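Local coordinates for polymerase X (Deinococcus radiodurans, PDB 2W9M), which probably extends DNA from deoxyribonucleoside triphosphates as a family X DNA polymerase, and carries a zinc-binding PHP domain, at residues I344-F358 / E385-V397. Residues are numbered along the deposited sequence; the frame is centred on the assembly and turned at random.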
loop_
_atom_site.group_PDB
_atom_site.type_symbol
_atom_site.label_atom_id
_atom_site.label_comp_id
_atom_site.label_asym_id
_atom_site.label_seq_id
_atom_site.Cartn_x
_atom_site.Cartn_y
_atom_site.Cartn_z
ATOM N N ILE A 344 2.089 16.816 -12.203
ATOM C CA ILE A 344 2.677 17.254 -10.943
ATOM C C ILE A 344 1.825 18.333 -10.275
ATOM O O ILE A 344 1.725 18.379 -9.047
ATOM C CB ILE A 344 4.121 17.771 -11.141
ATOM C CG1 ILE A 344 5.032 16.639 -11.617
ATOM C CG2 ILE A 344 4.663 18.374 -9.852
ATOM C CD1 ILE A 344 6.481 17.051 -11.770
ATOM N N ARG A 345 1.205 19.193 -11.080
ATOM C CA ARG A 345 0.359 20.254 -10.537
ATOM C C ARG A 345 -0.883 19.686 -9.853
ATOM O O ARG A 345 -1.221 20.101 -8.748
ATOM C CB ARG A 345 -0.040 21.275 -11.614
ATOM C CG ARG A 345 -0.816 22.472 -11.052
ATOM C CD ARG A 345 -1.401 23.380 -12.132
ATOM N NE ARG A 345 -0.461 24.402 -12.592
ATOM C CZ ARG A 345 0.249 24.318 -13.715
ATOM N NH1 ARG A 345 0.133 23.254 -14.501
ATOM N NH2 ARG A 345 1.078 25.299 -14.054
ATOM N N GLU A 346 -1.557 18.742 -10.506
ATOM C CA GLU A 346 -2.745 18.115 -9.929
ATOM C C GLU A 346 -2.398 17.444 -8.598
ATOM O O GLU A 346 -3.138 17.564 -7.621
ATOM C CB GLU A 346 -3.356 17.093 -10.892
ATOM C CG GLU A 346 -3.608 17.616 -12.300
ATOM C CD GLU A 346 -4.235 16.572 -13.217
ATOM O OE1 GLU A 346 -3.586 16.182 -14.214
ATOM O OE2 GLU A 346 -5.374 16.137 -12.937
ATOM N N MET A 347 -1.268 16.742 -8.568
ATOM C CA MET A 347 -0.806 16.076 -7.351
ATOM C C MET A 347 -0.496 17.082 -6.243
ATOM O O MET A 347 -0.920 16.900 -5.104
ATOM C CB MET A 347 0.412 15.192 -7.634
ATOM C CG MET A 347 0.131 14.038 -8.592
ATOM S SD MET A 347 -0.889 12.744 -7.846
ATOM C CE MET A 347 0.271 12.028 -6.691
ATOM N N ALA A 348 0.229 18.148 -6.574
ATOM C CA ALA A 348 0.542 19.184 -5.590
ATOM C C ALA A 348 -0.720 19.849 -5.037
ATOM O O ALA A 348 -0.872 19.988 -3.824
ATOM C CB ALA A 348 1.483 20.223 -6.181
ATOM N N GLU A 349 -1.616 20.266 -5.928
ATOM C CA GLU A 349 -2.913 20.803 -5.518
ATOM C C GLU A 349 -3.637 19.818 -4.610
ATOM O O GLU A 349 -4.238 20.209 -3.613
ATOM C CB GLU A 349 -3.799 21.107 -6.733
ATOM C CG GLU A 349 -3.880 22.573 -7.134
ATOM C CD GLU A 349 -2.977 22.918 -8.304
ATOM O OE1 GLU A 349 -3.504 23.160 -9.413
ATOM O OE2 GLU A 349 -1.741 22.937 -8.116
ATOM N N ALA A 350 -3.578 18.539 -4.966
ATOM C CA ALA A 350 -4.239 17.497 -4.189
ATOM C C ALA A 350 -3.698 17.407 -2.759
ATOM O O ALA A 350 -4.476 17.278 -1.809
ATOM C CB ALA A 350 -4.130 16.150 -4.892
ATOM N N THR A 351 -2.376 17.476 -2.596
ATOM C CA THR A 351 -1.801 17.331 -1.257
ATOM C C THR A 351 -2.133 18.537 -0.386
ATOM O O THR A 351 -2.129 18.444 0.839
ATOM C CB THR A 351 -0.266 17.100 -1.267
ATOM O OG1 THR A 351 0.415 18.326 -0.996
ATOM C CG2 THR A 351 0.201 16.538 -2.591
ATOM N N LEU A 352 -2.431 19.664 -1.025
ATOM C CA LEU A 352 -2.804 20.874 -0.302
ATOM C C LEU A 352 -4.251 20.827 0.187
ATOM O O LEU A 352 -4.538 21.230 1.312
ATOM C CB LEU A 352 -2.579 22.120 -1.160
ATOM C CG LEU A 352 -1.144 22.640 -1.290
ATOM C CD1 LEU A 352 -1.114 23.927 -2.097
ATOM C CD2 LEU A 352 -0.531 22.868 0.076
ATOM N N THR A 353 -5.161 20.334 -0.649
ATOM C CA THR A 353 -6.570 20.278 -0.256
ATOM C C THR A 353 -6.850 19.112 0.694
ATOM O O THR A 353 -7.948 19.001 1.240
ATOM C CB THR A 353 -7.540 20.229 -1.469
ATOM O OG1 THR A 353 -7.864 18.872 -1.788
ATOM C CG2 THR A 353 -6.936 20.922 -2.685
ATOM N N LEU A 354 -5.854 18.249 0.888
ATOM C CA LEU A 354 -5.959 17.165 1.860
ATOM C C LEU A 354 -5.417 17.612 3.213
ATOM O O LEU A 354 -5.567 16.912 4.215
ATOM C CB LEU A 354 -5.224 15.916 1.376
ATOM C CG LEU A 354 -5.943 15.121 0.289
ATOM C CD1 LEU A 354 -5.011 14.100 -0.342
ATOM C CD2 LEU A 354 -7.178 14.445 0.860
ATOM N N GLY A 355 -4.778 18.778 3.230
ATOM C CA GLY A 355 -4.346 19.392 4.473
ATOM C C GLY A 355 -2.859 19.328 4.756
ATOM O O GLY A 355 -2.422 19.632 5.864
ATOM N N HIS A 356 -2.072 18.931 3.763
ATOM C CA HIS A 356 -0.634 18.798 3.956
ATOM C C HIS A 356 0.090 20.053 3.480
ATOM O O HIS A 356 -0.535 20.986 2.978
ATOM C CB HIS A 356 -0.105 17.544 3.256
ATOM C CG HIS A 356 -0.879 16.302 3.581
ATOM N ND1 HIS A 356 -0.845 15.706 4.822
ATOM C CD2 HIS A 356 -1.713 15.547 2.825
ATOM C CE1 HIS A 356 -1.623 14.637 4.818
ATOM N NE2 HIS A 356 -2.163 14.520 3.619
ATOM N N GLU A 357 1.408 20.071 3.635
ATOM C CA GLU A 357 2.186 21.280 3.390
ATOM C C GLU A 357 2.918 21.296 2.049
ATOM O O GLU A 357 2.893 22.302 1.347
ATOM C CB GLU A 357 3.172 21.513 4.534
ATOM C CG GLU A 357 4.136 22.660 4.300
ATOM C CD GLU A 357 4.951 22.993 5.537
ATOM O OE1 GLU A 357 6.122 23.407 5.375
ATOM O OE2 GLU A 357 4.420 22.837 6.664
ATOM N N PHE A 358 3.567 20.195 1.689
ATOM C CA PHE A 358 4.328 20.159 0.441
ATOM C C PHE A 358 4.364 18.773 -0.207
ATOM O O PHE A 358 4.119 17.761 0.448
ATOM C CB PHE A 358 5.750 20.713 0.644
ATOM C CG PHE A 358 6.647 19.824 1.464
ATOM C CD1 PHE A 358 6.615 19.868 2.850
ATOM C CD2 PHE A 358 7.533 18.951 0.850
ATOM C CE1 PHE A 358 7.444 19.053 3.609
ATOM C CE2 PHE A 358 8.365 18.134 1.602
ATOM C CZ PHE A 358 8.316 18.185 2.981
ATOM N N GLU A 385 10.075 21.998 -15.307
ATOM C CA GLU A 385 8.653 22.128 -14.998
ATOM C C GLU A 385 8.408 22.380 -13.515
ATOM O O GLU A 385 7.568 23.201 -13.153
ATOM C CB GLU A 385 7.879 20.888 -15.443
ATOM C CG GLU A 385 6.497 20.764 -14.810
ATOM C CD GLU A 385 5.668 19.653 -15.432
ATOM O OE1 GLU A 385 5.188 18.773 -14.683
ATOM O OE2 GLU A 385 5.504 19.655 -16.672
ATOM N N ILE A 386 9.142 21.676 -12.658
ATOM C CA ILE A 386 8.994 21.856 -11.217
ATOM C C ILE A 386 9.375 23.274 -10.787
ATOM O O ILE A 386 8.709 23.869 -9.937
ATOM C CB ILE A 386 9.806 20.820 -10.415
ATOM C CG1 ILE A 386 9.196 19.426 -10.586
ATOM C CG2 ILE A 386 9.846 21.211 -8.943
ATOM C CD1 ILE A 386 10.022 18.307 -9.972
ATOM N N ARG A 387 10.438 23.812 -11.378
ATOM C CA ARG A 387 10.844 25.187 -11.094
ATOM C C ARG A 387 9.728 26.182 -11.425
ATOM O O ARG A 387 9.489 27.127 -10.673
ATOM C CB ARG A 387 12.122 25.545 -11.851
ATOM C CG ARG A 387 13.381 24.926 -11.264
ATOM C CD ARG A 387 14.620 25.440 -11.979
ATOM N NE ARG A 387 15.853 24.854 -11.455
ATOM C CZ ARG A 387 17.074 25.272 -11.776
ATOM N NH1 ARG A 387 17.231 26.286 -12.621
ATOM N NH2 ARG A 387 18.142 24.680 -11.253
ATOM N N GLU A 388 9.045 25.955 -12.545
ATOM C CA GLU A 388 7.927 26.803 -12.956
ATOM C C GLU A 388 6.769 26.764 -11.958
ATOM O O GLU A 388 6.276 27.809 -11.536
ATOM C CB GLU A 388 7.441 26.411 -14.352
ATOM C CG GLU A 388 8.471 26.654 -15.451
ATOM C CD GLU A 388 8.238 25.788 -16.684
ATOM O OE1 GLU A 388 7.135 25.215 -16.819
ATOM O OE2 GLU A 388 9.163 25.677 -17.519
ATOM N N LEU A 389 6.342 25.559 -11.585
ATOM C CA LEU A 389 5.294 25.385 -10.578
ATOM C C LEU A 389 5.652 26.057 -9.252
ATOM O O LEU A 389 4.781 26.579 -8.557
ATOM C CB LEU A 389 5.024 23.903 -10.336
ATOM C CG LEU A 389 4.488 23.118 -11.530
ATOM C CD1 LEU A 389 4.463 21.633 -11.211
ATOM C CD2 LEU A 389 3.108 23.617 -11.916
ATOM N N GLN A 390 6.934 26.033 -8.903
ATOM C CA GLN A 390 7.407 26.695 -7.695
ATOM C C GLN A 390 7.295 28.218 -7.790
ATOM O O GLN A 390 6.882 28.873 -6.831
ATOM C CB GLN A 390 8.842 26.277 -7.379
ATOM C CG GLN A 390 8.946 24.949 -6.659
ATOM C CD GLN A 390 10.342 24.366 -6.711
ATOM O OE1 GLN A 390 11.104 24.636 -7.640
ATOM N NE2 GLN A 390 10.681 23.550 -5.718
ATOM N N ARG A 391 7.662 28.780 -8.941
ATOM C CA ARG A 391 7.485 30.212 -9.177
ATOM C C ARG A 391 6.028 30.592 -8.958
ATOM O O ARG A 391 5.725 31.632 -8.374
ATOM C CB ARG A 391 7.879 30.583 -10.608
ATOM C CG ARG A 391 9.230 30.064 -11.057
ATOM C CD ARG A 391 10.371 30.831 -10.416
ATOM N NE ARG A 391 11.669 30.547 -11.031
ATOM C CZ ARG A 391 11.876 30.343 -12.332
ATOM N NH1 ARG A 391 10.877 30.402 -13.204
ATOM N NH2 ARG A 391 13.104 30.093 -12.766
ATOM N N ALA A 392 5.130 29.737 -9.438
ATOM C CA ALA A 392 3.695 29.964 -9.316
ATOM C C ALA A 392 3.177 29.742 -7.892
ATOM O O ALA A 392 1.981 29.862 -7.636
ATOM C CB ALA A 392 2.937 29.086 -10.302
ATOM N N GLY A 393 4.078 29.406 -6.974
ATOM C CA GLY A 393 3.727 29.307 -5.569
ATOM C C GLY A 393 3.359 27.923 -5.059
ATOM O O GLY A 393 2.801 27.799 -3.969
ATOM N N LEU A 394 3.668 26.883 -5.828
ATOM C CA LEU A 394 3.401 25.513 -5.391
ATOM C C LEU A 394 4.557 24.929 -4.575
ATOM O O LEU A 394 5.709 24.967 -5.008
ATOM C CB LEU A 394 3.090 24.609 -6.583
ATOM C CG LEU A 394 1.702 24.773 -7.198
ATOM C CD1 LEU A 394 1.463 23.688 -8.226
ATOM C CD2 LEU A 394 0.635 24.727 -6.122
ATOM N N PRO A 395 4.246 24.379 -3.390
ATOM C CA PRO A 395 5.257 23.847 -2.471
ATOM C C PRO A 395 5.717 22.456 -2.895
ATOM O O PRO A 395 5.060 21.473 -2.555
ATOM C CB PRO A 395 4.508 23.758 -1.130
ATOM C CG PRO A 395 3.129 24.350 -1.375
ATOM C CD PRO A 395 2.889 24.238 -2.841
ATOM N N ILE A 396 6.830 22.380 -3.621
ATOM C CA ILE A 396 7.327 21.115 -4.148
ATOM C C ILE A 396 8.808 20.895 -3.835
ATOM O O ILE A 396 9.600 21.837 -3.806
ATOM C CB ILE A 396 7.128 21.014 -5.682
ATOM C CG1 ILE A 396 5.683 21.331 -6.065
ATOM C CG2 ILE A 396 7.515 19.631 -6.189
ATOM C CD1 ILE A 396 5.425 21.257 -7.550
ATOM N N VAL A 397 9.162 19.637 -3.604
ATOM C CA VAL A 397 10.545 19.223 -3.424
ATOM C C VAL A 397 10.847 18.161 -4.486
ATOM O O VAL A 397 10.126 17.177 -4.609
ATOM C CB VAL A 397 10.767 18.661 -2.001
ATOM C CG1 VAL A 397 12.025 17.825 -1.938
ATOM C CG2 VAL A 397 10.824 19.795 -0.984
#
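Two neighbouring beta-alpha units of the PHP domain pack together here: helix 344-353 lies against helix 376-391 and the turn leading into strand 396-403. Ile-344 is buried and gives the largest share of the contact. Its chi1 of -64° sets CG1 beside the backbone N and CG2 anti to it: CG2 meets Leu-389 CD1 at 3.5 Å and also Ile-396 CD1, while CD1, carried on CG1, touches Ile-386 CG1, the two side chains crossing at about a right angle. That CD1 also lies 3.6 Å from Glu-385 OE1, an oxygen hydrogen-bonded to Trp-337. An alanine here is likely to open a gap, leaving Ile-396 CD1 and Ile-386 CG1 without the methyls they pack on and Leu-389 CD1 with CB alone. Arg-345 bends at chi3 (-87°) and lays one guanidinium face over Leu-389 CD2, which is 3.4 Å from Arg-345 CZ. After the Schellman motif at Gly-393, Leu-394 turns CD1 onto Ala-348 CB and Arg-345 CG. Leu-352 points CD1 at Pro-395 CD, 4.1 Å away. Where the parallel strands 358-364 and 396-403 start, Phe-358 CB packs 3.7 Å from Pro-395 CB, while Val-397 CG2 approaches the ring obliquely, 3.9 Å from Phe-358 CD2.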